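Local coordinates for L-Ribose isomerase (Acinetobacter, PDB 4Q0Q), which catalyses the reversible isomerisation of the aldose L-ribose to the ketose L-ribulose, whose furanose form is bound in this structure, at residues 102-107 with 213-218; 220-225 with 241-246; 63-68 with 107-112. All coordinates share one frame; numbering follows the deposited sequence.

Interaction 1. Residues 102-107 with 213-218. With RUU (alpha-L-ribulofuranose), chain C.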
loop_
_atom_site.group_PDB
_atom_site.type_symbol
_atom_site.label_atom_id
_atom_site.label_comp_id
_atom_site.label_asym_id
_atom_site.label_seq_id
_atom_site.Cartn_x
_atom_site.Cartn_y
_atom_site.Cartn_z
ATOM N N CYS A 102 5.347 -9.775 20.796
ATOM C CA CYS A 102 4.383 -10.462 19.944
ATOM C C CYS A 102 3.792 -9.499 18.912
ATOM O O CYS A 102 3.280 -8.434 19.264
ATOM C CB CYS A 102 3.260 -11.070 20.798
ATOM S SG CYS A 102 2.083 -12.131 19.890
ATOM N N ASP A 103 3.876 -9.882 17.637
ATOM C CA ASP A 103 3.354 -9.071 16.534
ATOM C C ASP A 103 2.388 -9.949 15.744
ATOM O O ASP A 103 2.724 -11.075 15.386
ATOM C CB ASP A 103 4.506 -8.633 15.616
ATOM C CG ASP A 103 4.134 -7.468 14.713
ATOM O OD1 ASP A 103 3.033 -7.486 14.130
ATOM O OD2 ASP A 103 4.958 -6.531 14.576
ATOM N N LYS A 104 1.187 -9.455 15.487
ATOM C CA LYS A 104 0.229 -10.236 14.730
ATOM C C LYS A 104 -0.772 -9.344 14.020
ATOM O O LYS A 104 -1.010 -8.208 14.424
ATOM C CB LYS A 104 -0.510 -11.219 15.646
ATOM C CG LYS A 104 -1.546 -10.584 16.562
ATOM C CD LYS A 104 -1.197 -10.795 18.036
ATOM C CE LYS A 104 0.090 -10.071 18.409
ATOM N NZ LYS A 104 0.437 -10.201 19.859
ATOM N N LEU A 105 -1.339 -9.868 12.938
ATOM C CA LEU A 105 -2.334 -9.145 12.172
ATOM C C LEU A 105 -3.674 -9.780 12.525
ATOM O O LEU A 105 -3.817 -11.003 12.475
ATOM C CB LEU A 105 -2.068 -9.296 10.677
ATOM C CG LEU A 105 -2.905 -8.358 9.814
ATOM C CD1 LEU A 105 -2.469 -6.918 10.087
ATOM C CD2 LEU A 105 -2.741 -8.711 8.337
ATOM N N MET A 106 -4.645 -8.955 12.897
ATOM C CA MET A 106 -5.955 -9.467 13.256
ATOM C C MET A 106 -6.990 -8.984 12.253
ATOM O O MET A 106 -7.027 -7.807 11.898
ATOM C CB MET A 106 -6.317 -9.023 14.681
ATOM C CG MET A 106 -5.277 -9.462 15.720
ATOM S SD MET A 106 -5.745 -9.142 17.450
ATOM C CE MET A 106 -5.722 -7.366 17.478
ATOM N N ILE A 107 -7.814 -9.908 11.776
ATOM C CA ILE A 107 -8.836 -9.562 10.809
ATOM C C ILE A 107 -10.205 -9.970 11.330
ATOM O O ILE A 107 -10.452 -11.138 11.625
ATOM C CB ILE A 107 -8.553 -10.226 9.441
ATOM C CG1 ILE A 107 -7.154 -9.815 8.967
ATOM C CG2 ILE A 107 -9.618 -9.806 8.419
ATOM C CD1 ILE A 107 -6.764 -10.369 7.620
ATOM N N VAL A 213 -6.196 -5.035 11.875
ATOM C CA VAL A 213 -5.408 -4.332 12.866
ATOM C C VAL A 213 -4.153 -5.080 13.281
ATOM O O VAL A 213 -4.150 -6.304 13.435
ATOM C CB VAL A 213 -6.283 -3.997 14.117
ATOM C CG1 VAL A 213 -7.144 -5.187 14.479
ATOM C CG2 VAL A 213 -5.407 -3.600 15.304
ATOM N N ARG A 214 -3.073 -4.326 13.433
ATOM C CA ARG A 214 -1.817 -4.898 13.859
ATOM C C ARG A 214 -1.678 -4.753 15.372
ATOM O O ARG A 214 -1.753 -3.647 15.919
ATOM C CB ARG A 214 -0.627 -4.196 13.188
ATOM C CG ARG A 214 0.725 -4.716 13.709
ATOM C CD ARG A 214 1.901 -3.861 13.247
ATOM N NE ARG A 214 2.031 -3.838 11.793
ATOM C CZ ARG A 214 3.006 -4.437 11.116
ATOM N NH1 ARG A 214 3.033 -4.357 9.793
ATOM N NH2 ARG A 214 3.958 -5.106 11.758
ATOM N N GLU A 215 -1.482 -5.870 16.054
ATOM C CA GLU A 215 -1.283 -5.817 17.486
ATOM C C GLU A 215 0.197 -6.009 17.784
ATOM O O GLU A 215 0.842 -6.912 17.245
ATOM C CB GLU A 215 -2.073 -6.914 18.194
ATOM C CG GLU A 215 -1.794 -6.968 19.682
ATOM C CD GLU A 215 -2.521 -8.096 20.370
ATOM O OE1 GLU A 215 -3.765 -8.022 20.458
ATOM O OE2 GLU A 215 -1.855 -9.055 20.816
ATOM N N VAL A 216 0.737 -5.137 18.621
ATOM C CA VAL A 216 2.126 -5.236 19.047
ATOM C C VAL A 216 1.999 -5.334 20.560
ATOM O O VAL A 216 1.508 -4.406 21.208
ATOM C CB VAL A 216 2.952 -3.989 18.660
ATOM C CG1 VAL A 216 4.289 -4.017 19.381
ATOM C CG2 VAL A 216 3.193 -3.969 17.149
ATOM N N SER A 217 2.430 -6.457 21.123
ATOM C CA SER A 217 2.283 -6.661 22.554
ATOM C C SER A 217 3.391 -7.499 23.154
ATOM O O SER A 217 4.323 -7.900 22.458
ATOM C CB SER A 217 0.961 -7.367 22.811
ATOM O OG SER A 217 1.048 -8.717 22.397
ATOM N N THR A 218 3.284 -7.760 24.457
ATOM C CA THR A 218 4.265 -8.597 25.126
ATOM C C THR A 218 3.912 -10.039 24.747
ATOM O O THR A 218 2.921 -10.273 24.053
ATOM C CB THR A 218 4.257 -8.400 26.680
ATOM O OG1 THR A 218 2.954 -8.664 27.214
ATOM C CG2 THR A 218 4.676 -6.984 27.040
HETATM C C1 RUU C . -6.369 -9.329 21.268
HETATM O O1 RUU C . -7.002 -8.657 22.351
HETATM C C2 RUU C . -6.075 -10.768 21.626
HETATM O O2 RUU C . -5.278 -10.825 22.802
HETATM C C3 RUU C . -5.417 -11.588 20.527
HETATM O O3 RUU C . -4.008 -11.565 20.677
HETATM C C4 RUU C . -5.949 -12.996 20.817
HETATM O O4 RUU C . -5.159 -13.589 21.841
HETATM C C5 RUU C . -7.348 -12.740 21.367
HETATM O O5 RUU C . -7.328 -11.408 21.909
#

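Interaction 2. Residues 220-225 with 241-246. With NCO (cobalt hexammine(III)), chain K; RUU (alpha-L-ribulofuranose), chain C; RUU (alpha-L-ribulofuranose), chain D.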
loop_
_atom_site.group_PDB
_atom_site.type_symbol
_atom_site.label_atom_id
_atom_site.label_comp_id
_atom_site.label_asym_id
_atom_site.label_seq_id
_atom_site.Cartn_x
_atom_site.Cartn_y
_atom_site.Cartn_z
ATOM N N SER A 220 2.702 -13.780 24.097
ATOM C CA SER A 220 1.383 -14.393 24.156
ATOM C C SER A 220 1.467 -15.866 24.586
ATOM O O SER A 220 1.947 -16.716 23.841
ATOM C CB SER A 220 0.710 -14.266 22.789
ATOM O OG SER A 220 -0.618 -14.750 22.830
ATOM N N HIS A 221 1.022 -16.152 25.806
ATOM C CA HIS A 221 1.030 -17.514 26.346
ATOM C C HIS A 221 -0.282 -18.188 25.948
ATOM O O HIS A 221 -1.274 -18.087 26.667
ATOM C CB HIS A 221 1.135 -17.475 27.875
ATOM C CG HIS A 221 2.336 -16.739 28.385
ATOM N ND1 HIS A 221 3.590 -17.304 28.441
ATOM C CD2 HIS A 221 2.476 -15.473 28.841
ATOM C CE1 HIS A 221 4.453 -16.419 28.903
ATOM N NE2 HIS A 221 3.802 -15.297 29.154
ATOM N N GLU A 222 -0.288 -18.868 24.805
ATOM C CA GLU A 222 -1.496 -19.526 24.314
ATOM C C GLU A 222 -1.235 -20.936 23.792
ATOM O O GLU A 222 -0.708 -21.113 22.695
ATOM C CB GLU A 222 -2.126 -18.695 23.191
ATOM C CG GLU A 222 -2.495 -17.271 23.579
ATOM C CD GLU A 222 -3.056 -16.471 22.410
ATOM O OE1 GLU A 222 -2.313 -16.242 21.429
ATOM O OE2 GLU A 222 -4.241 -16.072 22.471
ATOM N N PRO A 223 -1.604 -21.962 24.575
ATOM C CA PRO A 223 -1.394 -23.353 24.154
ATOM C C PRO A 223 -2.356 -23.764 23.036
ATOM O O PRO A 223 -3.224 -24.614 23.238
ATOM C CB PRO A 223 -1.641 -24.143 25.439
ATOM C CG PRO A 223 -1.296 -23.154 26.528
ATOM C CD PRO A 223 -1.943 -21.901 26.007
ATOM N N THR A 224 -2.202 -23.159 21.861
ATOM C CA THR A 224 -3.067 -23.466 20.726
ATOM C C THR A 224 -2.636 -24.742 20.016
ATOM O O THR A 224 -1.587 -25.317 20.317
ATOM C CB THR A 224 -3.075 -22.320 19.689
ATOM O OG1 THR A 224 -1.773 -22.196 19.105
ATOM C CG2 THR A 224 -3.465 -21.001 20.346
ATOM N N GLU A 225 -3.456 -25.179 19.065
ATOM C CA GLU A 225 -3.177 -26.388 18.304
ATOM C C GLU A 225 -1.868 -26.216 17.536
ATOM O O GLU A 225 -0.981 -27.066 17.612
ATOM C CB GLU A 225 -4.335 -26.664 17.338
ATOM C CG GLU A 225 -4.598 -28.138 17.036
ATOM C CD GLU A 225 -3.560 -28.764 16.119
ATOM O OE1 GLU A 225 -2.392 -28.914 16.539
ATOM O OE2 GLU A 225 -3.918 -29.105 14.969
ATOM N N HIS A 241 -1.503 -20.530 29.967
ATOM C CA HIS A 241 -2.531 -19.922 29.119
ATOM C C HIS A 241 -2.919 -18.571 29.719
ATOM O O HIS A 241 -3.741 -18.496 30.632
ATOM C CB HIS A 241 -3.750 -20.846 29.032
ATOM C CG HIS A 241 -4.833 -20.341 28.128
ATOM N ND1 HIS A 241 -4.577 -19.829 26.874
ATOM C CD2 HIS A 241 -6.176 -20.296 28.285
ATOM C CE1 HIS A 241 -5.716 -19.491 26.297
ATOM N NE2 HIS A 241 -6.703 -19.764 27.131
ATOM N N ASP A 242 -2.314 -17.509 29.194
ATOM C CA ASP A 242 -2.540 -16.154 29.683
ATOM C C ASP A 242 -3.796 -15.469 29.139
ATOM O O ASP A 242 -3.832 -14.247 28.987
ATOM C CB ASP A 242 -1.296 -15.306 29.387
ATOM C CG ASP A 242 -1.368 -13.929 29.999
ATOM O OD1 ASP A 242 -1.695 -13.827 31.198
ATOM O OD2 ASP A 242 -1.090 -12.946 29.284
ATOM N N ASN A 243 -4.822 -16.259 28.838
ATOM C CA ASN A 243 -6.080 -15.712 28.346
ATOM C C ASN A 243 -7.196 -16.090 29.300
ATOM O O ASN A 243 -7.308 -17.246 29.711
ATOM C CB ASN A 243 -6.427 -16.253 26.960
ATOM C CG ASN A 243 -5.423 -15.850 25.909
ATOM O OD1 ASN A 243 -4.699 -14.870 26.073
ATOM N ND2 ASN A 243 -5.384 -16.597 24.810
ATOM N N ASP A 244 -8.016 -15.114 29.659
ATOM C CA ASP A 244 -9.136 -15.367 30.550
ATOM C C ASP A 244 -10.376 -14.731 29.939
ATOM O O ASP A 244 -10.648 -13.547 30.141
ATOM C CB ASP A 244 -8.870 -14.772 31.936
ATOM C CG ASP A 244 -9.894 -15.213 32.965
ATOM O OD1 ASP A 244 -10.981 -15.680 32.565
ATOM O OD2 ASP A 244 -9.617 -15.079 34.177
ATOM N N PHE A 245 -11.119 -15.524 29.175
ATOM C CA PHE A 245 -12.334 -15.035 28.541
ATOM C C PHE A 245 -13.509 -15.073 29.516
ATOM O O PHE A 245 -13.679 -16.045 30.262
ATOM C CB PHE A 245 -12.642 -15.877 27.300
ATOM C CG PHE A 245 -11.691 -15.639 26.161
ATOM C CD1 PHE A 245 -11.951 -14.651 25.213
ATOM C CD2 PHE A 245 -10.509 -16.370 26.061
ATOM C CE1 PHE A 245 -11.042 -14.390 24.180
ATOM C CE2 PHE A 245 -9.594 -16.118 25.034
ATOM C CZ PHE A 245 -9.862 -15.125 24.093
ATOM N N VAL A 246 -14.305 -14.006 29.515
ATOM C CA VAL A 246 -15.470 -13.912 30.385
ATOM C C VAL A 246 -16.419 -15.067 30.086
ATOM O O VAL A 246 -17.054 -15.617 30.985
ATOM C CB VAL A 246 -16.220 -12.581 30.173
ATOM C CG1 VAL A 246 -17.479 -12.548 31.030
ATOM C CG2 VAL A 246 -15.309 -11.411 30.521
HETATM CO CO NCO K . -14.274 -17.512 33.800
HETATM N N1 NCO K . -12.574 -17.946 33.361
HETATM N N2 NCO K . -14.567 -19.224 34.316
HETATM N N3 NCO K . -13.968 -15.799 33.284
HETATM N N4 NCO K . -14.819 -17.930 32.127
HETATM N N5 NCO K . -13.740 -17.095 35.471
HETATM N N6 NCO K . -15.975 -17.083 34.238
HETATM C C1 RUU C . -6.369 -9.329 21.268
HETATM O O1 RUU C . -7.002 -8.657 22.351
HETATM C C2 RUU C . -6.075 -10.768 21.626
HETATM O O2 RUU C . -5.278 -10.825 22.802
HETATM C C3 RUU C . -5.417 -11.588 20.527
HETATM O O3 RUU C . -4.008 -11.565 20.677
HETATM C C4 RUU C . -5.949 -12.996 20.817
HETATM O O4 RUU C . -5.159 -13.589 21.841
HETATM C C5 RUU C . -7.348 -12.740 21.367
HETATM O O5 RUU C . -7.328 -11.408 21.909
HETATM C C1 RUU D . -1.221 -17.220 13.799
HETATM O O1 RUU D . -0.705 -17.689 12.558
HETATM C C2 RUU D . -1.782 -18.355 14.642
HETATM O O2 RUU D . -3.154 -18.554 14.339
HETATM C C3 RUU D . -1.618 -18.140 16.145
HETATM O O3 RUU D . -2.870 -17.795 16.717
HETATM C C4 RUU D . -1.160 -19.497 16.683
HETATM O O4 RUU D . -2.280 -20.220 17.174
HETATM C C5 RUU D . -0.582 -20.226 15.471
HETATM O O5 RUU D . -1.072 -19.554 14.298
HETATM O O HOH W 1 -2.325 -14.504 25.354
HETATM O O HOH W 2 -0.056 -13.911 26.963
#

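Interaction 3. Residues 63-68 with 107-112. With RUU (alpha-L-ribulofuranose), chain G.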
loop_
_atom_site.group_PDB
_atom_site.type_symbol
_atom_site.label_atom_id
_atom_site.label_comp_id
_atom_site.label_asym_id
_atom_site.label_seq_id
_atom_site.Cartn_x
_atom_site.Cartn_y
_atom_site.Cartn_z
ATOM N N ASN A 63 -24.851 -17.816 7.610
ATOM C CA ASN A 63 -25.084 -16.802 6.595
ATOM C C ASN A 63 -23.757 -16.243 6.072
ATOM O O ASN A 63 -23.727 -15.526 5.075
ATOM C CB ASN A 63 -25.977 -15.682 7.142
ATOM C CG ASN A 63 -27.421 -16.139 7.358
ATOM O OD1 ASN A 63 -28.008 -16.801 6.501
ATOM N ND2 ASN A 63 -27.996 -15.781 8.498
ATOM N N GLY A 64 -22.662 -16.581 6.747
ATOM C CA GLY A 64 -21.352 -16.140 6.297
ATOM C C GLY A 64 -20.759 -14.895 6.932
ATOM O O GLY A 64 -21.449 -14.115 7.589
ATOM N N MET A 65 -19.464 -14.708 6.703
ATOM C CA MET A 65 -18.723 -13.577 7.250
ATOM C C MET A 65 -19.108 -12.198 6.717
ATOM O O MET A 65 -18.574 -11.189 7.173
ATOM C CB MET A 65 -17.225 -13.804 7.050
ATOM C CG MET A 65 -16.627 -14.888 7.935
ATOM S SD MET A 65 -16.699 -14.495 9.708
ATOM C CE MET A 65 -17.893 -15.684 10.240
ATOM N N TRP A 66 -20.025 -12.134 5.759
ATOM C CA TRP A 66 -20.437 -10.839 5.238
ATOM C C TRP A 66 -21.904 -10.533 5.537
ATOM O O TRP A 66 -22.490 -9.611 4.967
ATOM C CB TRP A 66 -20.154 -10.747 3.733
ATOM C CG TRP A 66 -18.681 -10.540 3.422
ATOM C CD1 TRP A 66 -17.751 -11.504 3.138
ATOM C CD2 TRP A 66 -17.979 -9.291 3.410
ATOM N NE1 TRP A 66 -16.513 -10.927 2.949
ATOM C CE2 TRP A 66 -16.627 -9.572 3.112
ATOM C CE3 TRP A 66 -18.363 -7.957 3.626
ATOM C CZ2 TRP A 66 -15.652 -8.567 3.022
ATOM C CZ3 TRP A 66 -17.393 -6.957 3.540
ATOM C CH2 TRP A 66 -16.055 -7.271 3.239
ATOM N N SER A 67 -22.484 -11.304 6.453
ATOM C CA SER A 67 -23.879 -11.118 6.851
ATOM C C SER A 67 -24.037 -9.918 7.780
ATOM O O SER A 67 -25.089 -9.290 7.811
ATOM C CB SER A 67 -24.406 -12.367 7.562
ATOM O OG SER A 67 -23.770 -12.554 8.813
ATOM N N GLY A 68 -22.988 -9.600 8.537
ATOM C CA GLY A 68 -23.057 -8.477 9.456
ATOM C C GLY A 68 -23.579 -8.878 10.825
ATOM O O GLY A 68 -23.678 -8.052 11.732
ATOM N N ILE A 107 -7.814 -9.908 11.776
ATOM C CA ILE A 107 -8.836 -9.562 10.809
ATOM C C ILE A 107 -10.205 -9.970 11.330
ATOM O O ILE A 107 -10.452 -11.138 11.625
ATOM C CB ILE A 107 -8.553 -10.226 9.441
ATOM C CG1 ILE A 107 -7.154 -9.815 8.967
ATOM C CG2 ILE A 107 -9.618 -9.806 8.419
ATOM C CD1 ILE A 107 -6.764 -10.369 7.620
ATOM N N VAL A 108 -11.077 -8.976 11.448
ATOM C CA VAL A 108 -12.427 -9.153 11.955
ATOM C C VAL A 108 -13.439 -8.658 10.933
ATOM O O VAL A 108 -13.366 -7.520 10.467
ATOM C CB VAL A 108 -12.603 -8.366 13.280
ATOM C CG1 VAL A 108 -14.025 -8.496 13.801
ATOM C CG2 VAL A 108 -11.600 -8.872 14.300
ATOM N N HIS A 109 -14.388 -9.518 10.581
ATOM C CA HIS A 109 -15.389 -9.143 9.608
ATOM C C HIS A 109 -16.506 -8.319 10.207
ATOM O O HIS A 109 -16.692 -8.306 11.421
ATOM C CB HIS A 109 -15.917 -10.386 8.892
ATOM C CG HIS A 109 -15.032 -10.828 7.769
ATOM N ND1 HIS A 109 -13.794 -11.397 7.979
ATOM C CD2 HIS A 109 -15.171 -10.712 6.428
ATOM C CE1 HIS A 109 -13.210 -11.611 6.815
ATOM N NE2 HIS A 109 -14.024 -11.203 5.858
ATOM N N PRO A 110 -17.266 -7.617 9.354
ATOM C CA PRO A 110 -18.373 -6.756 9.780
ATOM C C PRO A 110 -19.293 -7.359 10.830
ATOM O O PRO A 110 -19.883 -8.420 10.623
ATOM C CB PRO A 110 -19.090 -6.444 8.469
ATOM C CG PRO A 110 -17.983 -6.507 7.460
ATOM C CD PRO A 110 -17.232 -7.727 7.885
ATOM N N GLY A 111 -19.393 -6.668 11.963
ATOM C CA GLY A 111 -20.237 -7.122 13.054
ATOM C C GLY A 111 -19.653 -8.181 13.976
ATOM O O GLY A 111 -20.186 -8.415 15.059
ATOM N N LYS A 112 -18.564 -8.822 13.568
ATOM C CA LYS A 112 -17.959 -9.865 14.384
ATOM C C LYS A 112 -17.074 -9.300 15.499
ATOM O O LYS A 112 -16.581 -8.168 15.416
ATOM C CB LYS A 112 -17.169 -10.830 13.492
ATOM C CG LYS A 112 -17.979 -11.390 12.297
ATOM C CD LYS A 112 -19.032 -12.394 12.718
ATOM C CE LYS A 112 -19.770 -13.011 11.522
ATOM N NZ LYS A 112 -20.813 -12.148 10.913
HETATM C C1 RUU G . -25.939 -10.554 1.812
HETATM O O1 RUU G . -25.893 -9.441 2.696
HETATM C C2 RUU G . -25.609 -11.848 2.535
HETATM O O2 RUU G . -24.214 -12.107 2.451
HETATM C C3 RUU G . -26.394 -13.047 2.016
HETATM O O3 RUU G . -25.563 -13.843 1.187
HETATM C C4 RUU G . -26.785 -13.831 3.272
HETATM O O4 RUU G . -25.903 -14.931 3.446
HETATM C C5 RUU G . -26.617 -12.851 4.432
HETATM O O5 RUU G . -25.949 -11.685 3.920
HETATM O O HOH W 3 -22.651 -14.363 10.338
#

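Interaction 1. Residues 102-107 with 213-218
Cys102 N donates to Ser217 O at 2.7 Å and 155°, and Ser217 N returns a bond to Cys102 O. The same double bonding repeats at Lys104–Glu215 and Met106–Val213, so strands 101-108 and 211-217 pair antiparallel in a sheet of what is consistent with a cupin-type beta-barrel. Leu105–Arg214 and Asp103–Val216 are the non-hydrogen-bonded pairs.

The face carrying Lys104, Met106 and Glu215 looks into the sugar site. Glu215 has CG anti to its backbone N (chi1 175°) and a straight chain beyond it, which carries the carboxylate to the bound ribulofuranose; sugar O3 donates a weak 3.3 Å bond to Glu215 OE2. Lys104 folds across this carboxylate, its CD 3.3 Å from Glu215 OE2; the exact place of its amine is doubtful. A cobalt ion lies about 5 Å from the Glu215 side chain.

On the other face Arg214 NH2 and Asp103 OD2 form a weak salt bridge of 3.3 Å. Arg214 NH2 also pairs with Glu127 of a second subunit; Asp103 turns OD1 to Tyr38 and OD2 also to Lys190 of that subunit. Asp103 OD2 sits at the guanidinium edge, in its plane, the carboxylate turned 78° to it. Beside the sugar, Met106 CE packs 3.7 Å from Glu215 CB.

Interaction 2. Residues 220-225 with 241-246
The His221 ring presents an edge to Asp242, whose CB lies near the ring plane 3.8 Å from His221 CD2; ring and carboxylate stand 84° apart. Their polar ends turn elsewhere, Asp242 OD1 to Arg121 and His221 NE2 to Glu97 O. The His241 ring has Glu222 CA at one edge, Pro223 CD approaching obliquely at 3.5 Å from His241 ND1, and the backbone N of Asn243 over the centre of one face. That ND1 is buried without a hydrogen-bonding partner in the model.

Asp242 N donates to His221 O at 2.8 Å. Here the chain after strand 211-217 meets the lead-in to strand 244-245, outermost in this chain's second sheet, in what is probably a cupin-type barrel. The first piece bends sharply: Pro223 is the centre of an inverse gamma turn, closed by Thr224 N to Glu222 O.

Glu222 is the polar hub. Its chain, extended beyond CG, brings Glu222 OE2 to Asn243 ND2 at 2.7 Å. The donor lies on the anti lone pair of OE2, and the oxygen is close to the Asn243 amide plane. O4 of the ribulofuranose of chain C also donates to Glu222 OE2, at 2.7 Å, and Arg254 adds a salt bridge, so three groups grip one oxygen. From above the carboxylate plane Ser220 OG donates to Glu222 OE1 at 2.7 Å. The Phe245 ring turns an edge to C5 of the same sugar.

Interaction 3. Residues 63-68 with 107-112
Aromatic and CH-pi contacts join two turns here. The edge of the His109 ring points at one face of Trp66 in an offset edge-to-face pair, with planes 89° apart and centroids 5.0 Å apart between His109 and the Trp66 five-membered ring. Met65 CB sits over one face of the His109 imidazole, toward its rim, 4.0 Å from the centroid and 24° off the normal; Met65 SD stands obliquely to the same ring.

Among apolar contacts, Pro110 CG touches the six-membered part of the indole at 4.0 Å from Trp66 CZ3. Met65, bent at chi2 (-64°) and again at chi3, swings its methyl over the lysine chain, and Met65 CE reaches 3.5 Å from Lys112 CE.

Backbone geometry frames these groups. A type I turn spans Gly64 to Ser67 and a type II turn His109 to Lys112; just past the first turn, Gly68 CA makes a CA-H...O contact with Pro110 O, 3.4 Å away.

Polar links across the contact run through water: one molecule accepts from Lys112 NZ at 2.9 Å, bonds Ser67 OG at 2.6 Å and lies 3.0 Å from Gly64 O, where it may donate. Lys112 NZ also bonds Glu69 O. Trp66 NE1 and His109 NE2 both bond Glu28 OE2 of a third subunit. Two nitrogens meet one carboxylate oxygen, consistent with a proton on His109 NE2, and this makes the cluster part of the subunit interface.

Strand 101-108 links interactions 1 and 3, which share Ile107 with centres 20 Å apart: interaction 1 pairs this strand with 211-217, and interaction 3 packs the turn beyond its end against the loop after helix 60-63. Along the chain 63-68 comes first and these two contacts alternate, whereas interaction 2 opens after interaction 1 has closed. Interactions 1 and 2, centres 15 Å apart, pack together through Cys102 and Ser220, and both reach the same ribulofuranose, so the sheet and the following loop wall one sugar site. The centres of interactions 2 and 3 lie about 23 Å apart, on opposite sides of the chain's centre, and a third subunit joins at interaction 3.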